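4-hydroxythreonine-4-phosphate dehydrogenase (Legionella pneumophila subsp. pneumophila, PDB 6XMY) probably catalyses the NAD(P)-dependent oxidation of 4-(phosphooxy)-L-threonine, which after loss of carbon dioxide gives 3-amino-2-oxopropyl phosphate on the route to pyridoxine 5'-phosphate. Local coordinates at residues A[10-15]-A[34-39]; A[57-62]-A[73-78]. One frame throughout, in Å; residues are numbered along the deposited sequence.

Contact 1 (A[10-15]-A[34-39])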
loop_
_atom_site.group_PDB
_atom_site.type_symbol
_atom_site.label_atom_id
_atom_site.label_comp_id
_atom_site.label_asym_id
_atom_site.label_seq_id
_atom_site.Cartn_x
_atom_site.Cartn_y
_atom_site.Cartn_z
ATOM N N ASN A 10 12.964 -3.968 -16.243
ATOM C CA ASN A 10 11.628 -4.440 -16.590
ATOM C C ASN A 10 10.600 -3.472 -16.013
ATOM O O ASN A 10 10.776 -2.975 -14.894
ATOM C CB ASN A 10 11.368 -5.841 -16.031
ATOM C CG ASN A 10 11.778 -6.944 -16.989
ATOM O OD1 ASN A 10 11.043 -7.910 -17.206
ATOM N ND2 ASN A 10 12.948 -6.796 -17.577
ATOM N N PRO A 11 9.525 -3.177 -16.739
ATOM C CA PRO A 11 8.630 -2.095 -16.314
ATOM C C PRO A 11 7.911 -2.410 -15.014
ATOM O O PRO A 11 7.796 -3.557 -14.579
ATOM C CB PRO A 11 7.627 -1.969 -17.469
ATOM C CG PRO A 11 8.281 -2.647 -18.634
ATOM C CD PRO A 11 9.126 -3.745 -18.036
ATOM N N LEU A 12 7.418 -1.339 -14.401
ATOM C CA LEU A 12 6.544 -1.433 -13.242
ATOM C C LEU A 12 5.120 -1.644 -13.734
ATOM O O LEU A 12 4.682 -1.008 -14.698
ATOM C CB LEU A 12 6.605 -0.122 -12.454
ATOM C CG LEU A 12 8.017 0.374 -12.110
ATOM C CD1 LEU A 12 8.010 1.841 -11.665
ATOM C CD2 LEU A 12 8.619 -0.498 -11.036
ATOM N N LEU A 13 4.395 -2.547 -13.081
ATOM C CA LEU A 13 3.015 -2.838 -13.460
ATOM C C LEU A 13 2.075 -2.112 -12.508
ATOM O O LEU A 13 2.212 -2.240 -11.288
ATOM C CB LEU A 13 2.771 -4.345 -13.394
ATOM C CG LEU A 13 1.501 -4.895 -14.029
ATOM C CD1 LEU A 13 1.462 -4.559 -15.517
ATOM C CD2 LEU A 13 1.429 -6.408 -13.799
ATOM N N ILE A 14 1.132 -1.345 -13.058
ATOM C CA ILE A 14 0.223 -0.530 -12.253
ATOM C C ILE A 14 -1.176 -1.104 -12.387
ATOM O O ILE A 14 -1.748 -1.094 -13.484
ATOM C CB ILE A 14 0.223 0.944 -12.695
ATOM C CG1 ILE A 14 1.631 1.438 -13.032
ATOM C CG2 ILE A 14 -0.477 1.830 -11.638
ATOM C CD1 ILE A 14 2.622 1.364 -11.915
ATOM N N SER A 15 -1.739 -1.604 -11.289
ATOM C CA SER A 15 -3.161 -1.939 -11.300
ATOM C C SER A 15 -3.982 -0.661 -11.231
ATOM O O SER A 15 -3.856 0.110 -10.275
ATOM C CB SER A 15 -3.529 -2.838 -10.130
ATOM O OG SER A 15 -4.933 -2.808 -9.953
ATOM N N ASP A 34 8.193 10.050 -17.603
ATOM C CA ASP A 34 9.037 9.012 -18.181
ATOM C C ASP A 34 9.222 7.844 -17.219
ATOM O O ASP A 34 10.213 7.113 -17.313
ATOM C CB ASP A 34 10.378 9.582 -18.652
ATOM C CG ASP A 34 11.227 10.086 -17.511
ATOM O OD1 ASP A 34 12.441 10.311 -17.725
ATOM O OD2 ASP A 34 10.693 10.238 -16.395
ATOM N N LEU A 35 8.294 7.666 -16.291
ATOM C CA LEU A 35 8.369 6.549 -15.366
ATOM C C LEU A 35 8.015 5.270 -16.116
ATOM O O LEU A 35 7.056 5.257 -16.896
ATOM C CB LEU A 35 7.420 6.770 -14.189
ATOM C CG LEU A 35 7.796 7.926 -13.254
ATOM C CD1 LEU A 35 6.621 8.320 -12.374
ATOM C CD2 LEU A 35 8.995 7.569 -12.394
ATOM N N PRO A 36 8.762 4.203 -15.937
ATOM C CA PRO A 36 8.594 3.026 -16.812
ATOM C C PRO A 36 7.451 2.140 -16.336
ATOM O O PRO A 36 7.621 1.157 -15.609
ATOM C CB PRO A 36 9.942 2.322 -16.677
ATOM C CG PRO A 36 10.382 2.661 -15.287
ATOM C CD PRO A 36 9.924 4.066 -15.041
ATOM N N VAL A 37 6.241 2.508 -16.750
ATOM C CA VAL A 37 5.031 1.892 -16.227
ATOM C C VAL A 37 4.233 1.244 -17.346
ATOM O O VAL A 37 4.258 1.680 -18.503
ATOM C CB VAL A 37 4.160 2.906 -15.453
ATOM C CG1 VAL A 37 4.941 3.483 -14.283
ATOM C CG2 VAL A 37 3.656 4.011 -16.387
ATOM N N VAL A 38 3.519 0.183 -16.978
ATOM C CA VAL A 38 2.537 -0.472 -17.832
ATOM C C VAL A 38 1.263 -0.584 -17.009
ATOM O O VAL A 38 1.308 -1.044 -15.864
ATOM C CB VAL A 38 3.025 -1.867 -18.267
ATOM C CG1 VAL A 38 1.900 -2.639 -18.971
ATOM C CG2 VAL A 38 4.258 -1.737 -19.185
ATOM N N ILE A 39 0.139 -0.137 -17.571
ATOM C CA ILE A 39 -1.121 -0.046 -16.838
ATOM C C ILE A 39 -1.952 -1.290 -17.092
ATOM O O ILE A 39 -2.249 -1.613 -18.246
ATOM C CB ILE A 39 -1.924 1.197 -17.257
ATOM C CG1 ILE A 39 -1.048 2.457 -17.252
ATOM C CG2 ILE A 39 -3.164 1.342 -16.388
ATOM C CD1 ILE A 39 -0.328 2.717 -15.939
#

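Contact 2 (A[57-62]-A[73-78])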
loop_
_atom_site.group_PDB
_atom_site.type_symbol
_atom_site.label_atom_id
_atom_site.label_comp_id
_atom_site.label_asym_id
_atom_site.label_seq_id
_atom_site.Cartn_x
_atom_site.Cartn_y
_atom_site.Cartn_z
ATOM N N ILE A 57 -3.634 11.674 -25.015
ATOM C CA ILE A 57 -2.700 10.596 -24.712
ATOM C C ILE A 57 -2.705 9.621 -25.873
ATOM O O ILE A 57 -3.764 9.308 -26.428
ATOM C CB ILE A 57 -3.105 9.865 -23.414
ATOM C CG1 ILE A 57 -3.024 10.815 -22.221
ATOM C CG2 ILE A 57 -2.230 8.641 -23.175
ATOM C CD1 ILE A 57 -3.655 10.272 -20.966
ATOM N N LYS A 58 -1.522 9.129 -26.234
ATOM C CA LYS A 58 -1.407 8.067 -27.222
ATOM C C LYS A 58 -1.202 6.747 -26.491
ATOM O O LYS A 58 -0.250 6.595 -25.717
ATOM C CB LYS A 58 -0.263 8.346 -28.192
ATOM C CG LYS A 58 -0.544 9.544 -29.098
ATOM C CD LYS A 58 0.672 9.933 -29.901
ATOM C CE LYS A 58 0.459 11.248 -30.627
ATOM N NZ LYS A 58 -0.739 11.209 -31.502
ATOM N N PHE A 59 -2.090 5.800 -26.730
ATOM C CA PHE A 59 -2.071 4.530 -26.024
ATOM C C PHE A 59 -1.388 3.464 -26.866
ATOM O O PHE A 59 -1.651 3.336 -28.069
ATOM C CB PHE A 59 -3.495 4.083 -25.702
ATOM C CG PHE A 59 -4.205 4.991 -24.738
ATOM C CD1 PHE A 59 -4.088 4.795 -23.369
ATOM C CD2 PHE A 59 -4.969 6.053 -25.199
ATOM C CE1 PHE A 59 -4.733 5.639 -22.480
ATOM C CE2 PHE A 59 -5.623 6.892 -24.312
ATOM C CZ PHE A 59 -5.504 6.684 -22.952
ATOM N N LEU A 60 -0.522 2.689 -26.222
ATOM C CA LEU A 60 0.114 1.543 -26.848
ATOM C C LEU A 60 -0.295 0.293 -26.088
ATOM O O LEU A 60 -0.372 0.303 -24.859
ATOM C CB LEU A 60 1.642 1.674 -26.784
ATOM C CG LEU A 60 2.267 2.855 -27.529
ATOM C CD1 LEU A 60 3.721 3.027 -27.132
ATOM C CD2 LEU A 60 2.142 2.660 -29.027
ATOM N N GLU A 61 -0.553 -0.790 -26.806
ATOM C CA GLU A 61 -0.761 -2.062 -26.140
ATOM C C GLU A 61 0.583 -2.699 -25.806
ATOM O O GLU A 61 1.507 -2.712 -26.626
ATOM C CB GLU A 61 -1.612 -2.993 -27.002
ATOM C CG GLU A 61 -3.037 -2.467 -27.162
ATOM C CD GLU A 61 -3.964 -3.468 -27.812
ATOM O OE1 GLU A 61 -3.574 -4.645 -27.951
ATOM O OE2 GLU A 61 -5.086 -3.072 -28.184
ATOM N N TYR A 62 0.681 -3.220 -24.589
ATOM C CA TYR A 62 1.928 -3.795 -24.107
ATOM C C TYR A 62 2.402 -4.933 -24.999
ATOM O O TYR A 62 1.614 -5.779 -25.430
ATOM C CB TYR A 62 1.753 -4.333 -22.685
ATOM C CG TYR A 62 2.990 -5.056 -22.220
ATOM C CD1 TYR A 62 4.123 -4.349 -21.837
ATOM C CD2 TYR A 62 3.051 -6.446 -22.212
ATOM C CE1 TYR A 62 5.280 -5.008 -21.437
ATOM C CE2 TYR A 62 4.199 -7.106 -21.822
ATOM C CZ TYR A 62 5.306 -6.384 -21.429
ATOM O OH TYR A 62 6.448 -7.049 -21.044
ATOM N N GLY A 73 3.828 11.409 -23.090
ATOM C CA GLY A 73 2.721 11.476 -24.020
ATOM C C GLY A 73 2.172 10.135 -24.450
ATOM O O GLY A 73 1.120 10.091 -25.110
ATOM N N TYR A 74 2.841 9.042 -24.099
ATOM C CA TYR A 74 2.368 7.700 -24.384
ATOM C C TYR A 74 2.028 6.994 -23.084
ATOM O O TYR A 74 2.579 7.300 -22.019
ATOM C CB TYR A 74 3.425 6.894 -25.143
ATOM C CG TYR A 74 3.668 7.437 -26.526
ATOM C CD1 TYR A 74 4.508 8.528 -26.728
ATOM C CD2 TYR A 74 3.042 6.875 -27.632
ATOM C CE1 TYR A 74 4.727 9.032 -27.993
ATOM C CE2 TYR A 74 3.256 7.378 -28.898
ATOM C CZ TYR A 74 4.095 8.448 -29.071
ATOM O OH TYR A 74 4.304 8.937 -30.333
ATOM N N LEU A 75 1.086 6.068 -23.169
ATOM C CA LEU A 75 0.766 5.219 -22.037
ATOM C C LEU A 75 0.604 3.805 -22.564
ATOM O O LEU A 75 -0.179 3.570 -23.493
ATOM C CB LEU A 75 -0.516 5.688 -21.350
ATOM C CG LEU A 75 -0.709 5.100 -19.954
ATOM C CD1 LEU A 75 0.397 5.525 -19.001
ATOM C CD2 LEU A 75 -2.055 5.562 -19.451
ATOM N N THR A 76 1.352 2.877 -21.983
ATOM C CA THR A 76 1.309 1.482 -22.388
ATOM C C THR A 76 0.374 0.721 -21.462
ATOM O O THR A 76 0.460 0.861 -20.234
ATOM C CB THR A 76 2.715 0.884 -22.369
ATOM O OG1 THR A 76 3.512 1.543 -23.366
ATOM C CG2 THR A 76 2.674 -0.621 -22.666
ATOM N N VAL A 77 -0.527 -0.063 -22.054
ATOM C CA VAL A 77 -1.603 -0.728 -21.337
ATOM C C VAL A 77 -1.551 -2.218 -21.626
ATOM O O VAL A 77 -1.378 -2.626 -22.783
ATOM C CB VAL A 77 -2.975 -0.151 -21.762
ATOM C CG1 VAL A 77 -4.122 -0.851 -21.024
ATOM C CG2 VAL A 77 -3.019 1.370 -21.569
ATOM N N TRP A 78 -1.722 -3.031 -20.572
ATOM C CA TRP A 78 -2.032 -4.452 -20.662
ATOM C C TRP A 78 -3.549 -4.558 -20.540
ATOM O O TRP A 78 -4.086 -4.476 -19.431
ATOM C CB TRP A 78 -1.343 -5.234 -19.534
ATOM C CG TRP A 78 -1.577 -6.730 -19.593
ATOM C CD1 TRP A 78 -2.779 -7.378 -19.560
ATOM C CD2 TRP A 78 -0.579 -7.760 -19.696
ATOM N NE1 TRP A 78 -2.599 -8.735 -19.641
ATOM C CE2 TRP A 78 -1.259 -8.998 -19.732
ATOM C CE3 TRP A 78 0.822 -7.758 -19.772
ATOM C CZ2 TRP A 78 -0.587 -10.222 -19.833
ATOM C CZ3 TRP A 78 1.496 -8.982 -19.874
ATOM C CH2 TRP A 78 0.786 -10.195 -19.898
#

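Contact 1 (A[10-15]-A[34-39])
Leu12 and Ile14 pair with 36-39 through three backbone hydrogen bonds in parallel register, Leu12 lying beside Val37, Leu13 beside Val38 and Ile14 beside Ile39. Leu12 N donates to Pro36 O at 2.8 Å, and Leu12 O accepts from Val38 N at the same distance. Ile14 N closes the series on Val38 O with an N-H...O angle of 165°. A CA-H...O contact from Val37 CA to Leu12 O, 3.3 Å, gives that carbonyl a second donor. Pro36, the centre of an inverse gamma turn, leads into the pairing.

The two strands begin and end the beta-alpha-beta unit of strand 12-15, helix 23-29 and strand 37-41, and their short segments run at 32° to each other.

Apolar side chains meet on both faces of the pair. On the face of Leu12, Ile14, Val37 and Ile39, Ile14 touches both residues of the other strand: its CG1 meets Ile39 CD1 at 3.7 Å, and its CD1 comes to 3.9 Å from Val37 CG1. Val320 of helix 314-328 packs on Leu12 and Val37. On the opposite face, Val38 spreads its two methyls toward Pro11 and Leu13. Its CG1, anti to the backbone N (chi1 171°), approaches Leu13 CD1 at 4.0 Å, whereas CG2 runs alongside Pro11 and reaches its CB at 3.8 Å. Leu109 of helix 96-111 touches Leu13.

Contact 2 (A[57-62]-A[73-78])
Gly73 O receives Lys58 N in a nearly straight hydrogen bond (N-H...O 173°), the first of five between these parallel strands. Tyr74 follows, with the Lys58 chain crossing its ring obliquely: Lys58 CB lies 3.7 Å from Tyr74 CD2, and Lys58 CD lies 3.8 Å from Tyr74 OH. Leu60 CD1 also meets CD2 of this ring.

Leu75 bonds through both its N, to Lys58 O, and its O, to Leu60 N. Its CD2 reaches Phe59 CE1 at 4.0 Å, while Ile57 CG2 lies 3.8 Å above one face of the Phe59 ring, toward the rim. Thr76 CG2, anti to the backbone N, meets Tyr62 CA at 3.6 Å. Val77 N donates to Leu60 O and its CG2 sits at the edge of the Phe59 ring; Tyr62 N approaches Val77 O from above the carbonyl plane. Trp78 ends the segment beside Tyr62, the planes 22° apart but slid so that the rings barely overlap.

Five backbone bonds thus tie 58-61, an edge strand within this chain, to 74-79; the apolar Phe59, Leu75 and Val77 pack toward helices 23-29 and 43-52, whereas Lys58, Leu60, Tyr74 and Thr76 form a more exposed, mixed face.

Overall arrangement
From the N terminus, strand 12-15 leads through helix 23-29 to strand 37-41, where contact 1 closes the first loop. Helix 43-52 then carries the chain to strand 58-61, and a connection without helix or strand leads it to strand 74-79 to close contact 2. The two loops are in series, neither nested nor crossed. Contact 1 is buried, whereas contact 2 lies toward the surface, about 11 Å away between centres. They meet where strand 37-41 adjoins strand 74-79: Ile39 N and O probably hydrogen-bond to Thr76 O and Trp78 N, and Val38 packs on Tyr62. Together they give four adjacent parallel strands, in the order 58-61, 74-79, 37-41, 12-15.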